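Local coordinates for protein dienelactone hydrolase (Anabaena variabilis, PDB 2O2G) that probably acts as a hydrolase of the dienelactone hydrolase family, with an alpha/beta-hydrolase fold, at residues Val116-Ala121 with Val130-Arg135; Pro10-Val15 with Arg52-Ala57. All coordinates share one frame; numbering follows the deposited sequence.

Contact 1: residues Val116-Ala121 with Val130-Arg135; sequences VGYFGA and VAAAER
Buried helix-on-sheet packing joins Tyr-118, on strand 115-121, to Ala-131 and Ala-132 near the end of helix 123-134, the first two elements of a beta-alpha-beta unit completed by strand 139-145. The strand lies inside the mixed sheet, and one ring meets the methyls of two alanines and the backbone N of Ala-132. With CG beside the backbone N and anti to the carbonyl carbon (chi1 -64°), the tyrosine reaches out and brings CE2, the carbon next to the hydroxyl-bearing CZ, up to the helix. CE2 sits 3.6 Å from Ala-131 CB, which approaches obliquely, and also 3.6 Å from the backbone N of Ala-132, which lies at the ring edge near its plane. Ala-132 CB is a looser neighbour, 4.1 Å from CE2. The hydroxyl passes alongside the first methyl, with Tyr-118 OH 3.7 Å from Ala-131 CB, and goes on to a hydrogen bond with Thr-102 OG1 on helix 91-107. Ala-131 packs on Val-99 of that same helix, while the tyrosine side chain also touches Leu-39 and Val-139 on the flanking strands. No hydrogen bond crosses between the two segments: cohesion here is van der Waals, the alanines let the backbone come close to the ring, and the buried phenol oxygen has its polar partner in Thr-102.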
loop_
_atom_site.group_PDB
_atom_site.type_symbol
_atom_site.label_atom_id
_atom_site.label_comp_id
_atom_site.label_asym_id
_atom_site.label_seq_id
_atom_site.Cartn_x
_atom_site.Cartn_y
_atom_site.Cartn_z
ATOM N N VAL A 116 -0.954 7.545 -9.121
ATOM C CA VAL A 116 -1.198 6.641 -8.026
ATOM C C VAL A 116 -0.168 5.543 -7.892
ATOM O O VAL A 116 0.186 4.881 -8.864
ATOM C CB VAL A 116 -2.594 6.000 -8.074
ATOM C CG1 VAL A 116 -2.766 4.994 -6.927
ATOM C CG2 VAL A 116 -3.695 7.077 -7.989
ATOM N N GLY A 117 0.290 5.358 -6.651
ATOM C CA GLY A 117 1.158 4.240 -6.282
ATOM C C GLY A 117 0.551 3.550 -5.060
ATOM O O GLY A 117 -0.198 4.158 -4.304
ATOM N N TYR A 118 0.916 2.294 -4.823
ATOM C CA TYR A 118 0.395 1.574 -3.670
ATOM C C TYR A 118 1.503 1.181 -2.695
ATOM O O TYR A 118 2.641 0.781 -3.113
ATOM C CB TYR A 118 -0.315 0.276 -4.064
ATOM C CG TYR A 118 -1.577 0.337 -4.916
ATOM C CD1 TYR A 118 -2.427 1.423 -4.923
ATOM C CD2 TYR A 118 -1.960 -0.784 -5.626
ATOM C CE1 TYR A 118 -3.586 1.410 -5.684
ATOM C CE2 TYR A 118 -3.122 -0.824 -6.367
ATOM C CZ TYR A 118 -3.936 0.256 -6.398
ATOM O OH TYR A 118 -5.070 0.155 -7.170
ATOM N N PHE A 119 1.195 1.330 -1.415
ATOM C CA PHE A 119 2.072 0.862 -0.341
ATOM C C PHE A 119 1.250 -0.134 0.415
ATOM O O PHE A 119 0.333 0.254 1.142
ATOM C CB PHE A 119 2.593 1.981 0.560
ATOM C CG PHE A 119 3.542 1.479 1.640
ATOM C CD1 PHE A 119 3.054 0.931 2.827
ATOM C CD2 PHE A 119 4.911 1.533 1.464
ATOM C CE1 PHE A 119 3.951 0.446 3.826
ATOM C CE2 PHE A 119 5.811 1.022 2.444
ATOM C CZ PHE A 119 5.341 0.488 3.606
ATOM N N GLY A 120 1.562 -1.424 0.250
ATOM C CA GLY A 120 0.801 -2.454 0.886
ATOM C C GLY A 120 1.586 -3.068 2.022
ATOM O O GLY A 120 2.706 -3.509 1.792
ATOM N N ALA A 121 0.990 -3.116 3.220
ATOM C CA ALA A 121 1.656 -3.622 4.420
ATOM C C ALA A 121 1.153 -5.015 4.804
ATOM O O ALA A 121 -0.075 -5.239 4.910
ATOM C CB ALA A 121 1.440 -2.668 5.573
ATOM N N VAL A 130 -2.955 -7.439 -6.373
ATOM C CA VAL A 130 -4.171 -7.882 -7.081
ATOM C C VAL A 130 -4.900 -6.676 -7.678
ATOM O O VAL A 130 -5.366 -6.721 -8.815
ATOM C CB VAL A 130 -5.118 -8.730 -6.181
ATOM C CG1 VAL A 130 -6.424 -9.067 -6.922
ATOM C CG2 VAL A 130 -4.430 -10.003 -5.743
ATOM N N ALA A 131 -4.974 -5.587 -6.910
ATOM C CA ALA A 131 -5.583 -4.354 -7.379
ATOM C C ALA A 131 -4.817 -3.711 -8.566
ATOM O O ALA A 131 -5.429 -3.238 -9.524
ATOM C CB ALA A 131 -5.688 -3.351 -6.216
ATOM N N ALA A 132 -3.486 -3.703 -8.485
ATOM C CA ALA A 132 -2.634 -3.129 -9.520
ATOM C C ALA A 132 -2.852 -3.811 -10.873
ATOM O O ALA A 132 -2.877 -3.147 -11.910
ATOM C CB ALA A 132 -1.162 -3.208 -9.082
ATOM N N ALA A 133 -3.022 -5.129 -10.852
ATOM C CA ALA A 133 -3.300 -5.912 -12.057
ATOM C C ALA A 133 -4.651 -5.544 -12.676
ATOM O O ALA A 133 -4.820 -5.715 -13.883
ATOM C CB ALA A 133 -3.253 -7.353 -11.747
ATOM N N GLU A 134 -5.593 -5.060 -11.852
ATOM C CA GLU A 134 -6.913 -4.563 -12.300
ATOM C C GLU A 134 -6.917 -3.110 -12.828
ATOM O O GLU A 134 -7.897 -2.709 -13.463
ATOM C CB GLU A 134 -7.960 -4.607 -11.175
ATOM C CG GLU A 134 -8.230 -5.950 -10.604
ATOM C CD GLU A 134 -8.730 -6.900 -11.626
ATOM O OE1 GLU A 134 -9.674 -6.524 -12.366
ATOM O OE2 GLU A 134 -8.176 -8.019 -11.692
ATOM N N ARG A 135 -5.881 -2.327 -12.544
ATOM C CA ARG A 135 -5.783 -0.946 -13.034
ATOM C C ARG A 135 -4.399 -0.674 -13.633
ATOM O O ARG A 135 -3.647 0.199 -13.130
ATOM C CB ARG A 135 -6.091 0.034 -11.877
ATOM C CG ARG A 135 -7.520 -0.006 -11.383
ATOM C CD ARG A 135 -8.444 0.718 -12.338
ATOM N NE ARG A 135 -9.830 0.706 -11.897
ATOM C CZ ARG A 135 -10.690 -0.258 -12.184
ATOM N NH1 ARG A 135 -10.296 -1.355 -12.821
ATOM N NH2 ARG A 135 -11.915 -0.188 -11.714
#

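Contact 2: residues Pro10-Val15 with Arg52-Ala57; sequences PQEYAV and RNRYVA. With SO4 (sulfate ion), chain B; EDO (1,2-ethanediol), chain D.
Glu-12 and Arg-54 meet across a wide backbone gap between segment 10-15, on strand 12-19, and helix 51-63, the closest CA atoms, those of Glu-12 and Ala-57, being 11.2 Å apart. A lone salt bridge at the surface spans it, a side-chain link between an outermost strand of the sheet and a helix packed on that sheet. Arg-54 NH1 donates to Glu-12 OE2 over 3.1 Å with a fairly straight N-H...O angle of 160°. The carboxylate oxygen lies close to the guanidinium plane, at its edge, whereas the nitrogen meets OE2 from above the carboxylate plane. The two flat groups are turned 42° against each other, and the second pair stays wider, with Glu-12 OE1 3.6 Å from Arg-54 NH2; this is a one-bond grip and not a two-pronged one. Glu-12 gets there by an extended chain, CG opposite the backbone N (chi1 -154°), while the arginine bends at chi3 and crosses it at about a right angle. Arg-54 NH2 also has a long, weak ion pair with Glu-58.

Another side of the same helix turn holds a sulfate, probably from the crystallisation liquor. Arg-52 NE reaches SO4 O3 at 3.0 Å and Arg-52 NH2 reaches SO4 O2 at 2.9 Å; Asn-53 ND2 adds a weak bond to SO4 O1. Ser-46, Ser-50, Gly-43 and Arg-145 also gather round this anion.

Strand 12-19 is bonded to strand 22-29 through Tyr-13 with Leu-28 and Val-15 with Gly-26. Helix 51-63 lies against the sheet, Ala-57 resting on strands 66-70 and 36-41 and Val-56 on Phe-119 of strand 115-121.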
loop_
_atom_site.group_PDB
_atom_site.type_symbol
_atom_site.label_atom_id
_atom_site.label_comp_id
_atom_site.label_asym_id
_atom_site.label_seq_id
_atom_site.Cartn_x
_atom_site.Cartn_y
_atom_site.Cartn_z
ATOM N N PRO A 10 1.999 20.510 5.313
ATOM C CA PRO A 10 0.796 20.034 4.639
ATOM C C PRO A 10 -0.322 19.614 5.620
ATOM O O PRO A 10 -0.055 19.124 6.706
ATOM C CB PRO A 10 1.317 18.877 3.791
ATOM C CG PRO A 10 2.501 18.378 4.514
ATOM C CD PRO A 10 3.129 19.580 5.157
ATOM N N GLN A 11 -1.558 19.839 5.221
ATOM C CA GLN A 11 -2.709 19.583 6.055
ATOM C C GLN A 11 -3.263 18.167 5.859
ATOM O O GLN A 11 -3.206 17.579 4.769
ATOM C CB GLN A 11 -3.794 20.569 5.694
ATOM C CG GLN A 11 -3.413 22.053 5.780
ATOM C CD GLN A 11 -4.346 22.935 4.947
ATOM O OE1 GLN A 11 -4.640 22.617 3.786
ATOM N NE2 GLN A 11 -4.787 24.058 5.525
ATOM N N GLU A 12 -3.856 17.646 6.919
ATOM C CA GLU A 12 -4.407 16.301 6.909
ATOM C C GLU A 12 -5.940 16.466 6.796
ATOM O O GLU A 12 -6.542 17.186 7.580
ATOM C CB GLU A 12 -3.994 15.676 8.225
ATOM C CG GLU A 12 -3.884 14.237 8.246
ATOM C CD GLU A 12 -3.463 13.722 9.620
ATOM O OE1 GLU A 12 -2.465 14.209 10.238
ATOM O OE2 GLU A 12 -4.180 12.829 10.069
ATOM N N TYR A 13 -6.527 15.858 5.780
ATOM C CA TYR A 13 -7.951 15.918 5.538
ATOM C C TYR A 13 -8.623 14.603 5.834
ATOM O O TYR A 13 -8.265 13.582 5.267
ATOM C CB TYR A 13 -8.265 16.314 4.093
ATOM C CG TYR A 13 -7.972 17.755 3.838
ATOM C CD1 TYR A 13 -6.687 18.199 3.567
ATOM C CD2 TYR A 13 -8.982 18.687 3.893
ATOM C CE1 TYR A 13 -6.443 19.578 3.379
ATOM C CE2 TYR A 13 -8.748 20.014 3.699
ATOM C CZ TYR A 13 -7.487 20.456 3.450
ATOM O OH TYR A 13 -7.320 21.821 3.262
ATOM N N ALA A 14 -9.684 14.670 6.632
ATOM C CA ALA A 14 -10.518 13.509 6.941
ATOM C C ALA A 14 -11.529 13.363 5.806
ATOM O O ALA A 14 -12.481 14.133 5.731
ATOM C CB ALA A 14 -11.236 13.733 8.273
ATOM N N VAL A 15 -11.313 12.389 4.921
ATOM C CA VAL A 15 -12.177 12.190 3.775
ATOM C C VAL A 15 -13.071 10.937 3.893
ATOM O O VAL A 15 -12.764 10.022 4.649
ATOM C CB VAL A 15 -11.328 12.127 2.480
ATOM C CG1 VAL A 15 -10.478 13.382 2.376
ATOM C CG2 VAL A 15 -10.402 10.882 2.432
ATOM N N ARG A 52 2.755 2.485 12.040
ATOM C CA ARG A 52 3.756 2.136 11.044
ATOM C C ARG A 52 3.515 2.807 9.723
ATOM O O ARG A 52 4.432 3.378 9.138
ATOM C CB ARG A 52 3.793 0.638 10.851
ATOM C CG ARG A 52 4.438 -0.028 12.017
ATOM C CD ARG A 52 4.506 -1.487 11.828
ATOM N NE ARG A 52 3.198 -2.109 11.871
ATOM C CZ ARG A 52 2.524 -2.347 12.981
ATOM N NH1 ARG A 52 2.992 -1.978 14.161
ATOM N NH2 ARG A 52 1.356 -2.945 12.918
ATOM N N ASN A 53 2.279 2.726 9.240
ATOM C CA ASN A 53 1.920 3.382 7.998
ATOM C C ASN A 53 1.892 4.919 8.153
ATOM O O ASN A 53 2.213 5.632 7.219
ATOM C CB ASN A 53 0.604 2.821 7.462
ATOM C CG ASN A 53 0.693 1.296 7.149
ATOM O OD1 ASN A 53 1.786 0.729 6.952
ATOM N ND2 ASN A 53 -0.456 0.644 7.113
ATOM N N ARG A 54 1.515 5.428 9.316
ATOM C CA ARG A 54 1.535 6.881 9.522
ATOM C C ARG A 54 2.984 7.428 9.493
ATOM O O ARG A 54 3.254 8.494 8.904
ATOM C CB ARG A 54 0.839 7.275 10.817
ATOM C CG ARG A 54 -0.708 7.281 10.732
ATOM C CD ARG A 54 -1.347 7.954 11.954
ATOM N NE ARG A 54 -0.860 9.324 12.224
ATOM C CZ ARG A 54 -1.378 10.457 11.732
ATOM N NH1 ARG A 54 -2.400 10.440 10.880
ATOM N NH2 ARG A 54 -0.846 11.631 12.073
ATOM N N TYR A 55 3.905 6.711 10.141
ATOM C CA TYR A 55 5.328 7.067 10.079
ATOM C C TYR A 55 5.824 7.081 8.643
ATOM O O TYR A 55 6.422 8.052 8.194
ATOM C CB TYR A 55 6.192 6.092 10.922
ATOM C CG TYR A 55 7.662 6.394 10.731
ATOM C CD1 TYR A 55 8.247 7.518 11.335
ATOM C CD2 TYR A 55 8.446 5.611 9.873
ATOM C CE1 TYR A 55 9.582 7.825 11.121
ATOM C CE2 TYR A 55 9.766 5.895 9.660
ATOM C CZ TYR A 55 10.337 7.008 10.279
ATOM O OH TYR A 55 11.674 7.278 10.058
ATOM N N VAL A 56 5.604 5.987 7.902
ATOM C CA VAL A 56 6.020 5.953 6.518
ATOM C C VAL A 56 5.376 7.122 5.722
ATOM O O VAL A 56 6.043 7.767 4.943
ATOM C CB VAL A 56 5.682 4.590 5.808
ATOM C CG1 VAL A 56 6.064 4.650 4.375
ATOM C CG2 VAL A 56 6.418 3.429 6.476
ATOM N N ALA A 57 4.081 7.387 5.958
ATOM C CA ALA A 57 3.366 8.414 5.249
ATOM C C ALA A 57 3.998 9.766 5.476
ATOM O O ALA A 57 4.129 10.531 4.533
ATOM C CB ALA A 57 1.904 8.429 5.643
HETATM S S SO4 B . 0.237 -2.530 9.509
HETATM O O1 SO4 B . -0.664 -1.993 8.506
HETATM O O2 SO4 B . -0.449 -2.410 10.764
HETATM O O3 SO4 B . 1.383 -1.643 9.564
HETATM O O4 SO4 B . 0.650 -3.899 9.222
HETATM C C1 EDO D . -12.889 10.117 8.793
HETATM O O1 EDO D . -12.207 10.154 7.515
HETATM C C2 EDO D . -14.167 10.941 8.845
HETATM O O2 EDO D . -14.833 10.995 7.570
#

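Contact 1 is core and apolar; contact 2 is a surface ion pair with wide backbone spacing. Both reach the same sheet, at an inner strand in contact 1 and at an outermost one in contact 2. They also meet each other: Asn-53 OD1 lies 3.7 Å from Ala-121 CB, and Phe-119 CE2 comes 4.1 Å from Val-56 CG1. Tyr-118 and Phe-119, neighbours in the strand, serve the two faces of the sheet: one meets helix 123-134, the other helix 51-63. Ala-121 of contact 1 leads into a probable nucleophile elbow, and Gly-120 belongs to that pattern. The chemistry follows position: close van der Waals packing in the interior, a charged link at the edge.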